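Local coordinates for protein alkaline phosphatase D (Bacillus subtilis, PDB 2YEQ) that hydrolyses phosphate esters at an active site containing iron and calcium, acting as a phosphodiesterase and converting phosphate monoesters to an alcohol and phosphate, at residues A383-L389 with G402-T408; I433-N437 with R472-V476; F119-C124 with L377-H382; S397-A403 with Y477-G483. One frame throughout, in Å; residues are numbered along the deposited sequence.

How the interactions relate
Interactions 1 and 3 lie in the buried interior, interaction 2 is largely buried farther out, and interaction 4 reaches the surface at the edge of the fold. Interaction 1 pairs two neighbouring strands of one sheet through backbone hydrogen bonds. The other three reach across to the opposing sheet or its loops: aromatic and aliphatic side chains carry interaction 2, interaction 3 passes from such packing to waters and metal ligands, and interaction 4 sets an isoleucine against a tyrosine and the turn that follows it. Interactions 1 and 4 share Gly402 and Ala403 on strand 400-406, while strand 433-437 of interaction 2 flanks the hairpin of interaction 1. Glu404 of interaction 1 binds Thr378 of interaction 3.

Interaction 1. Residues A383-L389 with G402-T408; sequences ASWASNL and GAEFVGT
Ser387 and Glu404 sit opposite each other as a hydrogen-bonded pair in an antiparallel hairpin: Ser387 N gives to Glu404 O at 3.0 Å and Glu404 N to Ser387 O at 2.9 Å. Trp385 and Val406 repeat the pattern, as do Leu389 and Gly402, although there the bond from Gly402 N to Leu389 O is weak. Followed outward, the Glu404 side chain starts with CB against Leu389 CD2, 4.0 Å away. From there it runs extended (chi1 -177°, chi2 179°), which carries the carboxylate well off the backbone. OE1 of Glu404 accepts a hydrogen bond from a water 2.7 Å away, and that water lies 2.8 Å from Ser387 OG, so it bridges the two side chains. OE1 also takes Ala335 N, while OE2 takes Phe334 N and bonds Thr378 OG1. Four partners thus hold this buried group and probably stabilise its charge. On the same face Trp385 and Val406 lie side by side, with Trp385 CD1 3.8 Å from Val406 CG1. The other face is apolar where Ala386 CB meets Phe405 CD1 at 4.2 Å. Strand 384-390 runs between 400-406 and the edge strand 433-437, with 374-378 beyond 400-406; the Ala386 and Phe405 face packs on strands 451-459 and 484-489 of the opposing sheet.

Interaction 2. Residues I433-N437 with R472-V476; sequences IQFFN and RASFV
Arg472 comes first along its strand, and its CG lies in the plane of the Phe435 ring, at the edge, 3.9 Å from Phe435 CZ. Arg472 CG also lies 3.8 Å from Asn437 CG; beyond it a bend at chi2 (66°) turns the rest of the chain. The charged end belongs elsewhere: NE forms a salt bridge with Asp418, and NH1 bonds Ser489 OG. One residue on, Ala473 CB reaches the far end of the same phenylalanine, 3.6 Å from Phe435 CE1. The two strands belong to opposed sheets of the beta-sandwich core of this calcineurin-like metallophosphoesterase fold; the axes of these two strand segments pass 9.0 Å apart, so side chains make the contact. A classic beta bulge, with Gln434 and Phe435 both opposite Ala386, interrupts the edge strand just here. Phe475 follows on the second strand, its CE1 lying over one face of the Phe435 ring, offset toward the rim and 3.5 Å from Phe435 CG. The rings meet obliquely, their planes at 56°, and Phe475 CZ drives in close to the root of the other side chain, 3.5 Å from Phe435 CB. Phe435 also meets the ring of Tyr456.

Interaction 3. Residues F119-C124 with L377-H382; sequences FAFASC and LTGDVH. With FE (Fe (III) ion), chain B; CA (calcium ion), chain C; EDO (1,2-ethanediol), chain U.
Phe121 and Leu377 pack tightly between the two facing sheets of the metallophosphoesterase beta-sandwich. Leu377 CB stands over the centre of the Phe121 ring, 4.1 Å from its centroid, in a CH-pi contact, while Thr378 O lies at the ring's edge. Leu377 CD1 touches Phe119 CE1 at 3.7 Å and also nears Phe121, while CD2 meets Phe121 CE2. With an alanine here instead of Phe121, Leu377 would probably lose the ring face that covers it and a gap would open between the sheets. Toward the active site the packing gives way to water. Ser123 OG meets two waters; one donates to Thr378 O and the other accepts from His382 N, so the two segments are bridged through water. Gly379 is pressed close to that hydroxyl, and a CB there would collide with Ser123 OG. Cys124 SG and His382 NE2 both bind the iron, at 2.5 and 2.2 Å, with Asp151 and Tyr154 as further ligands, and Asp380 OD1 binds the calcium. The sulfur lies in the imidazole plane, Cys124 SG 3.3 Å from His382 CD2. At the ring nitrogen away from the iron, His382 ND1 donates to O2 of a bound ethanediol at 3.0 Å, nearly straight at 175°.

Interaction 4. Residues S397-A403 with Y477-G483; sequences SSKIFGA and YQKDQTG
This is a partly buried, mainly apolar contact at the rim of the sandwich, where Ile400, on strand 400-406 of one sheet, leans on Tyr477 and the turn that follows it in the other. Ile400 CG2 touches Tyr477 CE1 at 3.8 Å. The other branch reaches farther: CD1 of Ile400 lies 3.5 Å from Gln481 O and 3.8 Å from Gly483 CA. A CB on Gly483 would run into that methyl. Replacing Ile400 by an alanine would probably open a gap between strand 400-406 and the Tyr477 ring and Gly483, with the ring less firmly held on that side. The tyrosine ring is sandwiched, Gly402 C over one face toward the rim and Lys479 N over the centre of the other; CG anti to the backbone N (chi1 172°) sends the ring toward strand 400-406, and its hydroxyl bonds Asn372 O. Outside, the Gln481 side chain lies across the backbone of Ser398 to Ile400, Gln481 CD 3.8 Å from Ile400 N. The bond from Thr482 N to Asp480 OD1 (3.1 Å) makes an Asx turn, and Thr482 OG1 adds a second from the same face, within the type I turn Asp480 to Gly483 that links antiparallel strands 470-477 and 484-489.

Interaction 1. Residues A383-L389 with G402-T408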
loop_
_atom_site.group_PDB
_atom_site.type_symbol
_atom_site.label_atom_id
_atom_site.label_comp_id
_atom_site.label_asym_id
_atom_site.label_seq_id
_atom_site.Cartn_x
_atom_site.Cartn_y
_atom_site.Cartn_z
ATOM N N ALA A 383 7.272 -9.760 -3.494
ATOM C CA ALA A 383 8.336 -9.900 -4.494
ATOM C C ALA A 383 8.010 -8.974 -5.642
ATOM O O ALA A 383 6.868 -8.530 -5.832
ATOM C CB ALA A 383 8.506 -11.361 -4.968
ATOM N N SER A 384 9.045 -8.598 -6.376
ATOM C CA SER A 384 8.873 -7.679 -7.478
ATOM C C SER A 384 8.591 -8.438 -8.753
ATOM O O SER A 384 9.261 -9.415 -9.049
ATOM C CB SER A 384 10.156 -6.850 -7.676
ATOM O OG SER A 384 10.313 -5.893 -6.660
ATOM N N TRP A 385 7.626 -7.942 -9.513
ATOM C CA TRP A 385 7.321 -8.441 -10.848
ATOM C C TRP A 385 7.009 -7.254 -11.764
ATOM O O TRP A 385 6.666 -6.173 -11.305
ATOM C CB TRP A 385 6.094 -9.379 -10.838
ATOM C CG TRP A 385 6.126 -10.550 -9.899
ATOM C CD1 TRP A 385 5.863 -10.529 -8.563
ATOM C CD2 TRP A 385 6.355 -11.926 -10.233
ATOM N NE1 TRP A 385 5.942 -11.789 -8.036
ATOM C CE2 TRP A 385 6.226 -12.674 -9.033
ATOM C CE3 TRP A 385 6.667 -12.603 -11.423
ATOM C CZ2 TRP A 385 6.414 -14.053 -8.978
ATOM C CZ3 TRP A 385 6.862 -13.980 -11.365
ATOM C CH2 TRP A 385 6.725 -14.691 -10.145
ATOM N N ALA A 386 7.092 -7.465 -13.077
ATOM C CA ALA A 386 6.605 -6.505 -14.040
ATOM C C ALA A 386 6.051 -7.262 -15.250
ATOM O O ALA A 386 6.628 -8.276 -15.643
ATOM C CB ALA A 386 7.726 -5.532 -14.470
ATOM N N SER A 387 4.940 -6.777 -15.787
ATOM C CA SER A 387 4.229 -7.441 -16.885
ATOM C C SER A 387 3.754 -6.456 -17.904
ATOM O O SER A 387 3.235 -5.378 -17.571
ATOM C CB SER A 387 2.962 -8.195 -16.385
ATOM O OG SER A 387 3.328 -9.323 -15.621
ATOM N N ASN A 388 3.837 -6.863 -19.169
ATOM C CA ASN A 388 3.024 -6.252 -20.203
ATOM C C ASN A 388 1.561 -6.692 -20.012
ATOM O O ASN A 388 1.290 -7.872 -19.782
ATOM C CB ASN A 388 3.519 -6.721 -21.595
ATOM C CG ASN A 388 4.899 -6.148 -21.952
ATOM O OD1 ASN A 388 5.787 -6.848 -22.478
ATOM N ND2 ASN A 388 5.082 -4.878 -21.638
ATOM N N LEU A 389 0.638 -5.755 -20.124
ATOM C CA LEU A 389 -0.797 -6.053 -20.080
ATOM C C LEU A 389 -1.375 -6.051 -21.498
ATOM O O LEU A 389 -1.428 -4.997 -22.146
ATOM C CB LEU A 389 -1.537 -5.006 -19.239
ATOM C CG LEU A 389 -1.095 -4.946 -17.760
ATOM C CD1 LEU A 389 -1.902 -3.876 -17.023
ATOM C CD2 LEU A 389 -1.225 -6.315 -17.085
ATOM N N GLY A 402 -1.199 -1.587 -21.657
ATOM C CA GLY A 402 -0.494 -1.003 -20.520
ATOM C C GLY A 402 0.512 -1.910 -19.901
ATOM O O GLY A 402 0.988 -2.852 -20.528
ATOM N N ALA A 403 0.818 -1.647 -18.635
ATOM C CA ALA A 403 1.808 -2.408 -17.892
ATOM C C ALA A 403 1.408 -2.512 -16.416
ATOM O O ALA A 403 0.692 -1.653 -15.915
ATOM C CB ALA A 403 3.183 -1.735 -17.980
ATOM N N GLU A 404 1.895 -3.556 -15.761
ATOM C CA GLU A 404 1.743 -3.732 -14.315
ATOM C C GLU A 404 3.105 -3.758 -13.649
ATOM O O GLU A 404 3.978 -4.509 -14.054
ATOM C CB GLU A 404 1.014 -5.052 -13.975
ATOM C CG GLU A 404 0.792 -5.210 -12.460
ATOM C CD GLU A 404 0.048 -6.484 -12.017
ATOM O OE1 GLU A 404 0.061 -7.520 -12.744
ATOM O OE2 GLU A 404 -0.490 -6.443 -10.872
ATOM N N PHE A 405 3.263 -2.948 -12.599
ATOM C CA PHE A 405 4.428 -2.999 -11.737
ATOM C C PHE A 405 4.012 -3.496 -10.364
ATOM O O PHE A 405 3.299 -2.794 -9.632
ATOM C CB PHE A 405 5.025 -1.587 -11.634
ATOM C CG PHE A 405 5.397 -1.027 -12.978
ATOM C CD1 PHE A 405 6.431 -1.606 -13.695
ATOM C CD2 PHE A 405 4.689 -0.011 -13.547
ATOM C CE1 PHE A 405 6.774 -1.142 -14.976
ATOM C CE2 PHE A 405 5.030 0.473 -14.865
ATOM C CZ PHE A 405 6.072 -0.116 -15.549
ATOM N N VAL A 406 4.461 -4.694 -10.036
ATOM C CA VAL A 406 4.196 -5.321 -8.765
ATOM C C VAL A 406 5.397 -5.061 -7.879
ATOM O O VAL A 406 6.505 -5.490 -8.157
ATOM C CB VAL A 406 4.012 -6.847 -8.904
ATOM C CG1 VAL A 406 3.713 -7.512 -7.539
ATOM C CG2 VAL A 406 2.896 -7.161 -9.957
ATOM N N GLY A 407 5.190 -4.337 -6.804
ATOM C CA GLY A 407 6.281 -4.085 -5.883
ATOM C C GLY A 407 6.509 -5.144 -4.856
ATOM O O GLY A 407 5.564 -5.712 -4.297
ATOM N N THR A 408 7.782 -5.399 -4.576
ATOM C CA THR A 408 8.170 -6.218 -3.445
ATOM C C THR A 408 7.692 -5.620 -2.104
ATOM O O THR A 408 7.170 -4.514 -2.041
ATOM C CB THR A 408 9.679 -6.360 -3.436
ATOM O OG1 THR A 408 10.088 -7.323 -2.466
ATOM C CG2 THR A 408 10.367 -4.992 -3.229
HETATM O O HOH W 1 2.499 -8.494 -13.107
#

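Interaction 2. Residues I433-N437 with R472-V476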
loop_
_atom_site.group_PDB
_atom_site.type_symbol
_atom_site.label_atom_id
_atom_site.label_comp_id
_atom_site.label_asym_id
_atom_site.label_seq_id
_atom_site.Cartn_x
_atom_site.Cartn_y
_atom_site.Cartn_z
ATOM N N ILE A 433 5.224 -11.705 -18.616
ATOM C CA ILE A 433 5.948 -11.298 -17.437
ATOM C C ILE A 433 7.429 -11.059 -17.795
ATOM O O ILE A 433 8.138 -11.965 -18.239
ATOM C CB ILE A 433 5.835 -12.334 -16.272
ATOM C CG1 ILE A 433 4.367 -12.563 -15.859
ATOM C CG2 ILE A 433 6.616 -11.837 -15.053
ATOM C CD1 ILE A 433 4.154 -13.441 -14.596
ATOM N N GLN A 434 7.894 -9.851 -17.517
ATOM C CA GLN A 434 9.208 -9.393 -17.966
ATOM C C GLN A 434 10.259 -9.369 -16.866
ATOM O O GLN A 434 11.439 -9.163 -17.157
ATOM C CB GLN A 434 9.071 -7.977 -18.527
ATOM C CG GLN A 434 8.084 -7.852 -19.667
ATOM C CD GLN A 434 8.464 -8.772 -20.812
ATOM O OE1 GLN A 434 9.598 -8.720 -21.287
ATOM N NE2 GLN A 434 7.546 -9.659 -21.211
ATOM N N PHE A 435 9.855 -9.570 -15.607
ATOM C CA PHE A 435 10.770 -9.358 -14.486
ATOM C C PHE A 435 10.331 -10.100 -13.224
ATOM O O PHE A 435 9.154 -10.136 -12.942
ATOM C CB PHE A 435 10.831 -7.862 -14.193
ATOM C CG PHE A 435 11.770 -7.482 -13.055
ATOM C CD1 PHE A 435 13.120 -7.765 -13.120
ATOM C CD2 PHE A 435 11.292 -6.796 -11.951
ATOM C CE1 PHE A 435 13.976 -7.390 -12.102
ATOM C CE2 PHE A 435 12.154 -6.418 -10.902
ATOM C CZ PHE A 435 13.474 -6.713 -10.973
ATOM N N PHE A 436 11.285 -10.704 -12.519
ATOM C CA PHE A 436 11.091 -11.179 -11.162
ATOM C C PHE A 436 12.325 -10.831 -10.338
ATOM O O PHE A 436 13.445 -10.984 -10.820
ATOM C CB PHE A 436 10.888 -12.707 -11.074
ATOM C CG PHE A 436 10.787 -13.206 -9.658
ATOM C CD1 PHE A 436 9.595 -13.071 -8.968
ATOM C CD2 PHE A 436 11.888 -13.733 -9.004
ATOM C CE1 PHE A 436 9.470 -13.465 -7.648
ATOM C CE2 PHE A 436 11.796 -14.137 -7.673
ATOM C CZ PHE A 436 10.568 -14.012 -6.988
ATOM N N ASN A 437 12.106 -10.403 -9.092
ATOM C CA ASN A 437 13.142 -10.263 -8.082
ATOM C C ASN A 437 12.570 -10.480 -6.671
ATOM O O ASN A 437 11.414 -10.156 -6.430
ATOM C CB ASN A 437 13.756 -8.866 -8.177
ATOM C CG ASN A 437 14.973 -8.716 -7.319
ATOM O OD1 ASN A 437 16.042 -9.318 -7.581
ATOM N ND2 ASN A 437 14.841 -7.939 -6.283
ATOM N N ARG A 472 17.784 -2.469 -8.785
ATOM C CA ARG A 472 17.979 -3.803 -9.354
ATOM C C ARG A 472 17.727 -3.782 -10.852
ATOM O O ARG A 472 18.391 -4.464 -11.638
ATOM C CB ARG A 472 17.022 -4.845 -8.712
ATOM C CG ARG A 472 17.050 -6.230 -9.383
ATOM C CD ARG A 472 18.371 -6.854 -9.168
ATOM N NE ARG A 472 18.577 -8.150 -9.790
ATOM C CZ ARG A 472 18.825 -8.358 -11.083
ATOM N NH1 ARG A 472 18.830 -7.358 -11.962
ATOM N NH2 ARG A 472 19.053 -9.587 -11.504
ATOM N N ALA A 473 16.731 -3.019 -11.241
ATOM C CA ALA A 473 16.334 -2.988 -12.602
ATOM C C ALA A 473 15.423 -1.832 -12.803
ATOM O O ALA A 473 14.735 -1.371 -11.864
ATOM C CB ALA A 473 15.646 -4.308 -12.999
ATOM N N SER A 474 15.420 -1.364 -14.042
ATOM C CA SER A 474 14.613 -0.246 -14.448
ATOM C C SER A 474 13.941 -0.583 -15.777
ATOM O O SER A 474 14.593 -1.141 -16.694
ATOM C CB SER A 474 15.490 1.005 -14.570
ATOM O OG SER A 474 14.728 2.108 -15.071
ATOM N N PHE A 475 12.652 -0.253 -15.880
ATOM C CA PHE A 475 11.849 -0.531 -17.079
ATOM C C PHE A 475 11.184 0.724 -17.509
ATOM O O PHE A 475 10.785 1.546 -16.677
ATOM C CB PHE A 475 10.803 -1.636 -16.804
ATOM C CG PHE A 475 11.409 -2.978 -16.527
ATOM C CD1 PHE A 475 11.754 -3.347 -15.241
ATOM C CD2 PHE A 475 11.631 -3.874 -17.550
ATOM C CE1 PHE A 475 12.332 -4.570 -14.992
ATOM C CE2 PHE A 475 12.185 -5.104 -17.302
ATOM C CZ PHE A 475 12.560 -5.449 -16.032
ATOM N N VAL A 476 11.085 0.914 -18.822
ATOM C CA VAL A 476 10.312 1.995 -19.370
ATOM C C VAL A 476 9.184 1.470 -20.271
ATOM O O VAL A 476 9.363 0.483 -20.965
ATOM C CB VAL A 476 11.227 2.936 -20.180
ATOM C CG1 VAL A 476 10.397 3.947 -20.919
ATOM C CG2 VAL A 476 12.189 3.634 -19.264
#

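Interaction 3. Residues F119-C124 with L377-H382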
loop_
_atom_site.group_PDB
_atom_site.type_symbol
_atom_site.label_atom_id
_atom_site.label_comp_id
_atom_site.label_asym_id
_atom_site.label_seq_id
_atom_site.Cartn_x
_atom_site.Cartn_y
_atom_site.Cartn_z
ATOM N N PHE A 119 7.277 9.423 -7.885
ATOM C CA PHE A 119 6.627 8.930 -6.660
ATOM C C PHE A 119 7.201 7.570 -6.359
ATOM O O PHE A 119 7.930 7.015 -7.183
ATOM C CB PHE A 119 5.098 8.954 -6.779
ATOM C CG PHE A 119 4.514 7.979 -7.783
ATOM C CD1 PHE A 119 4.258 6.675 -7.424
ATOM C CD2 PHE A 119 4.182 8.386 -9.070
ATOM C CE1 PHE A 119 3.695 5.762 -8.335
ATOM C CE2 PHE A 119 3.610 7.488 -9.979
ATOM C CZ PHE A 119 3.368 6.164 -9.590
ATOM N N ALA A 120 6.946 7.068 -5.153
ATOM C CA ALA A 120 7.339 5.734 -4.783
ATOM C C ALA A 120 6.067 5.020 -4.318
ATOM O O ALA A 120 5.103 5.687 -3.901
ATOM C CB ALA A 120 8.361 5.736 -3.648
ATOM N N PHE A 121 6.071 3.696 -4.411
ATOM C CA PHE A 121 4.998 2.905 -3.781
ATOM C C PHE A 121 5.554 1.738 -3.007
ATOM O O PHE A 121 6.596 1.154 -3.343
ATOM C CB PHE A 121 3.867 2.532 -4.763
ATOM C CG PHE A 121 4.232 1.556 -5.821
ATOM C CD1 PHE A 121 4.059 0.201 -5.618
ATOM C CD2 PHE A 121 4.661 1.998 -7.076
ATOM C CE1 PHE A 121 4.319 -0.716 -6.614
ATOM C CE2 PHE A 121 4.927 1.079 -8.099
ATOM C CZ PHE A 121 4.776 -0.276 -7.863
ATOM N N ALA A 122 4.847 1.420 -1.925
ATOM C CA ALA A 122 5.308 0.446 -0.973
ATOM C C ALA A 122 4.130 -0.401 -0.481
ATOM O O ALA A 122 2.981 0.023 -0.561
ATOM C CB ALA A 122 5.925 1.190 0.214
ATOM N N SER A 123 4.442 -1.574 0.032
ATOM C CA SER A 123 3.457 -2.421 0.716
ATOM C C SER A 123 4.181 -3.367 1.628
ATOM O O SER A 123 5.399 -3.528 1.526
ATOM C CB SER A 123 2.658 -3.216 -0.328
ATOM O OG SER A 123 3.495 -4.145 -0.974
ATOM N N CYS A 124 3.436 -4.014 2.529
ATOM C CA CYS A 124 3.883 -5.249 3.188
ATOM C C CYS A 124 5.128 -5.099 4.081
ATOM O O CYS A 124 6.273 -5.495 3.747
ATOM C CB CYS A 124 4.019 -6.405 2.181
ATOM S SG CYS A 124 2.415 -6.907 1.373
ATOM N N LEU A 377 -0.387 -0.542 -10.389
ATOM C CA LEU A 377 0.528 -0.713 -9.278
ATOM C C LEU A 377 -0.068 -1.693 -8.270
ATOM O O LEU A 377 -1.256 -1.601 -7.942
ATOM C CB LEU A 377 0.741 0.639 -8.576
ATOM C CG LEU A 377 0.906 1.903 -9.430
ATOM C CD1 LEU A 377 1.073 3.121 -8.514
ATOM C CD2 LEU A 377 2.069 1.751 -10.400
ATOM N N THR A 378 0.774 -2.562 -7.748
ATOM C CA THR A 378 0.373 -3.723 -6.972
ATOM C C THR A 378 1.345 -4.025 -5.830
ATOM O O THR A 378 2.526 -3.750 -5.945
ATOM C CB THR A 378 0.380 -4.952 -7.892
ATOM O OG1 THR A 378 -0.459 -4.694 -9.001
ATOM C CG2 THR A 378 -0.031 -6.193 -7.170
ATOM N N GLY A 379 0.847 -4.611 -4.736
ATOM C CA GLY A 379 1.704 -5.157 -3.705
ATOM C C GLY A 379 1.365 -6.613 -3.454
ATOM O O GLY A 379 1.302 -7.406 -4.384
ATOM N N ASP A 380 1.209 -6.961 -2.177
ATOM C CA ASP A 380 0.660 -8.254 -1.688
ATOM C C ASP A 380 1.554 -9.468 -1.790
ATOM O O ASP A 380 1.603 -10.278 -0.857
ATOM C CB ASP A 380 -0.736 -8.549 -2.282
ATOM C CG ASP A 380 -1.379 -9.818 -1.669
ATOM O OD1 ASP A 380 -1.741 -9.807 -0.454
ATOM O OD2 ASP A 380 -1.467 -10.822 -2.420
ATOM N N VAL A 381 2.308 -9.585 -2.880
ATOM C CA VAL A 381 2.986 -10.838 -3.196
ATOM C C VAL A 381 4.410 -10.942 -2.699
ATOM O O VAL A 381 5.041 -11.973 -2.854
ATOM C CB VAL A 381 2.865 -11.199 -4.727
ATOM C CG1 VAL A 381 1.380 -11.141 -5.169
ATOM C CG2 VAL A 381 3.776 -10.310 -5.599
ATOM N N HIS A 382 4.895 -9.897 -2.040
ATOM C CA HIS A 382 6.187 -9.944 -1.325
ATOM C C HIS A 382 7.379 -10.226 -2.266
ATOM O O HIS A 382 8.347 -10.858 -1.890
ATOM C CB HIS A 382 6.165 -10.962 -0.174
ATOM C CG HIS A 382 5.084 -10.722 0.858
ATOM N ND1 HIS A 382 4.833 -11.628 1.866
ATOM C CD2 HIS A 382 4.215 -9.701 1.048
ATOM C CE1 HIS A 382 3.848 -11.181 2.626
ATOM N NE2 HIS A 382 3.449 -10.014 2.164
HETATM FE FE FE B . 1.865 -8.760 2.972
HETATM CA CA CA C . -1.838 -8.683 1.619
HETATM C C1 EDO U . 6.856 -16.112 3.631
HETATM O O1 EDO U . 7.411 -16.016 4.963
HETATM C C2 EDO U . 5.945 -14.920 3.330
HETATM O O2 EDO U . 6.284 -14.245 2.100
HETATM O O HOH W 2 3.946 -2.725 -3.424
HETATM O O HOH W 3 4.527 -7.000 -1.772
HETATM O O HOH W 4 -0.675 -6.547 0.784
#

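Interaction 4. Residues S397-A403 with Y477-G483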
loop_
_atom_site.group_PDB
_atom_site.type_symbol
_atom_site.label_atom_id
_atom_site.label_comp_id
_atom_site.label_asym_id
_atom_site.label_seq_id
_atom_site.Cartn_x
_atom_site.Cartn_y
_atom_site.Cartn_z
ATOM N N SER A 397 0.374 -11.774 -29.001
ATOM C CA SER A 397 0.195 -11.020 -30.225
ATOM C C SER A 397 -0.851 -9.914 -30.086
ATOM O O SER A 397 -0.921 -9.027 -30.925
ATOM C CB SER A 397 -0.184 -11.968 -31.371
ATOM O OG SER A 397 -1.441 -12.587 -31.150
ATOM N N SER A 398 -1.698 -9.955 -29.054
ATOM C CA SER A 398 -2.752 -8.944 -28.931
ATOM C C SER A 398 -2.147 -7.589 -28.530
ATOM O O SER A 398 -1.026 -7.493 -28.068
ATOM C CB SER A 398 -3.828 -9.347 -27.901
ATOM O OG SER A 398 -3.207 -9.783 -26.700
ATOM N N LYS A 399 -2.927 -6.548 -28.717
ATOM C CA LYS A 399 -2.503 -5.210 -28.425
ATOM C C LYS A 399 -2.177 -4.997 -26.915
ATOM O O LYS A 399 -2.917 -5.428 -26.018
ATOM C CB LYS A 399 -3.613 -4.263 -28.846
ATOM C CG LYS A 399 -3.190 -2.812 -28.843
ATOM C CD LYS A 399 -4.329 -1.898 -28.476
ATOM C CE LYS A 399 -3.829 -0.474 -28.239
ATOM N NZ LYS A 399 -4.840 0.541 -28.619
ATOM N N ILE A 400 -1.068 -4.315 -26.657
ATOM C CA ILE A 400 -0.672 -3.955 -25.297
ATOM C C ILE A 400 -1.409 -2.693 -24.873
ATOM O O ILE A 400 -1.300 -1.648 -25.518
ATOM C CB ILE A 400 0.824 -3.799 -25.184
ATOM C CG1 ILE A 400 1.478 -5.168 -25.331
ATOM C CG2 ILE A 400 1.224 -3.145 -23.823
ATOM C CD1 ILE A 400 2.991 -5.142 -25.382
ATOM N N PHE A 401 -2.229 -2.793 -23.821
ATOM C CA PHE A 401 -2.958 -1.632 -23.344
ATOM C C PHE A 401 -2.228 -0.953 -22.174
ATOM O O PHE A 401 -2.604 0.137 -21.747
ATOM C CB PHE A 401 -4.429 -1.958 -22.999
ATOM C CG PHE A 401 -4.623 -2.791 -21.759
ATOM C CD1 PHE A 401 -4.715 -2.192 -20.508
ATOM C CD2 PHE A 401 -4.782 -4.164 -21.849
ATOM C CE1 PHE A 401 -4.937 -2.955 -19.371
ATOM C CE2 PHE A 401 -5.009 -4.933 -20.721
ATOM C CZ PHE A 401 -5.070 -4.334 -19.475
ATOM N N GLY A 402 -1.199 -1.587 -21.657
ATOM C CA GLY A 402 -0.494 -1.003 -20.520
ATOM C C GLY A 402 0.512 -1.910 -19.901
ATOM O O GLY A 402 0.988 -2.852 -20.528
ATOM N N ALA A 403 0.818 -1.647 -18.635
ATOM C CA ALA A 403 1.808 -2.408 -17.892
ATOM C C ALA A 403 1.408 -2.512 -16.416
ATOM O O ALA A 403 0.692 -1.653 -15.915
ATOM C CB ALA A 403 3.183 -1.735 -17.980
ATOM N N TYR A 477 8.030 2.139 -20.246
ATOM C CA TYR A 477 6.918 1.811 -21.132
ATOM C C TYR A 477 6.597 3.062 -21.892
ATOM O O TYR A 477 6.452 4.135 -21.306
ATOM C CB TYR A 477 5.689 1.289 -20.349
ATOM C CG TYR A 477 4.426 1.116 -21.177
ATOM C CD1 TYR A 477 4.332 0.133 -22.147
ATOM C CD2 TYR A 477 3.340 1.955 -21.006
ATOM C CE1 TYR A 477 3.166 -0.018 -22.927
ATOM C CE2 TYR A 477 2.166 1.797 -21.759
ATOM C CZ TYR A 477 2.090 0.804 -22.710
ATOM O OH TYR A 477 0.947 0.676 -23.464
ATOM N N GLN A 478 6.474 2.937 -23.207
ATOM C CA GLN A 478 6.247 4.087 -24.062
ATOM C C GLN A 478 4.993 4.053 -24.932
ATOM O O GLN A 478 4.937 4.747 -25.936
ATOM C CB GLN A 478 7.466 4.278 -24.947
ATOM C CG GLN A 478 8.647 4.750 -24.186
ATOM C CD GLN A 478 9.914 4.814 -25.021
ATOM O OE1 GLN A 478 9.989 4.266 -26.125
ATOM N NE2 GLN A 478 10.926 5.473 -24.482
ATOM N N LYS A 479 3.972 3.312 -24.539
ATOM C CA LYS A 479 2.685 3.376 -25.244
ATOM C C LYS A 479 2.839 2.937 -26.704
ATOM O O LYS A 479 2.467 3.644 -27.635
ATOM C CB LYS A 479 2.074 4.783 -25.183
ATOM C CG LYS A 479 1.973 5.381 -23.785
ATOM C CD LYS A 479 0.914 6.482 -23.741
ATOM C CE LYS A 479 1.337 7.654 -22.898
ATOM N NZ LYS A 479 0.417 8.793 -23.038
ATOM N N ASP A 480 3.433 1.775 -26.884
ATOM C CA ASP A 480 3.529 1.162 -28.190
ATOM C C ASP A 480 3.614 -0.328 -27.964
ATOM O O ASP A 480 3.731 -0.790 -26.804
ATOM C CB ASP A 480 4.726 1.711 -28.994
ATOM C CG ASP A 480 6.088 1.511 -28.299
ATOM O OD1 ASP A 480 6.306 0.509 -27.593
ATOM O OD2 ASP A 480 6.985 2.362 -28.496
ATOM N N GLN A 481 3.557 -1.070 -29.058
ATOM C CA GLN A 481 3.399 -2.512 -29.018
ATOM C C GLN A 481 4.655 -3.212 -28.593
ATOM O O GLN A 481 4.659 -4.424 -28.409
ATOM C CB GLN A 481 2.934 -3.032 -30.385
ATOM C CG GLN A 481 2.515 -4.521 -30.424
ATOM C CD GLN A 481 1.430 -4.875 -29.421
ATOM O OE1 GLN A 481 1.327 -6.031 -29.001
ATOM N NE2 GLN A 481 0.606 -3.889 -29.048
ATOM N N THR A 482 5.733 -2.470 -28.381
ATOM C CA THR A 482 6.941 -3.118 -27.878
ATOM C C THR A 482 6.845 -3.322 -26.345
ATOM O O THR A 482 7.534 -4.157 -25.794
ATOM C CB THR A 482 8.217 -2.345 -28.299
ATOM O OG1 THR A 482 8.415 -1.231 -27.428
ATOM C CG2 THR A 482 8.079 -1.835 -29.749
ATOM N N GLY A 483 5.967 -2.588 -25.674
ATOM C CA GLY A 483 5.733 -2.821 -24.229
ATOM C C GLY A 483 6.918 -2.398 -23.373
ATOM O O GLY A 483 7.610 -1.418 -23.706
#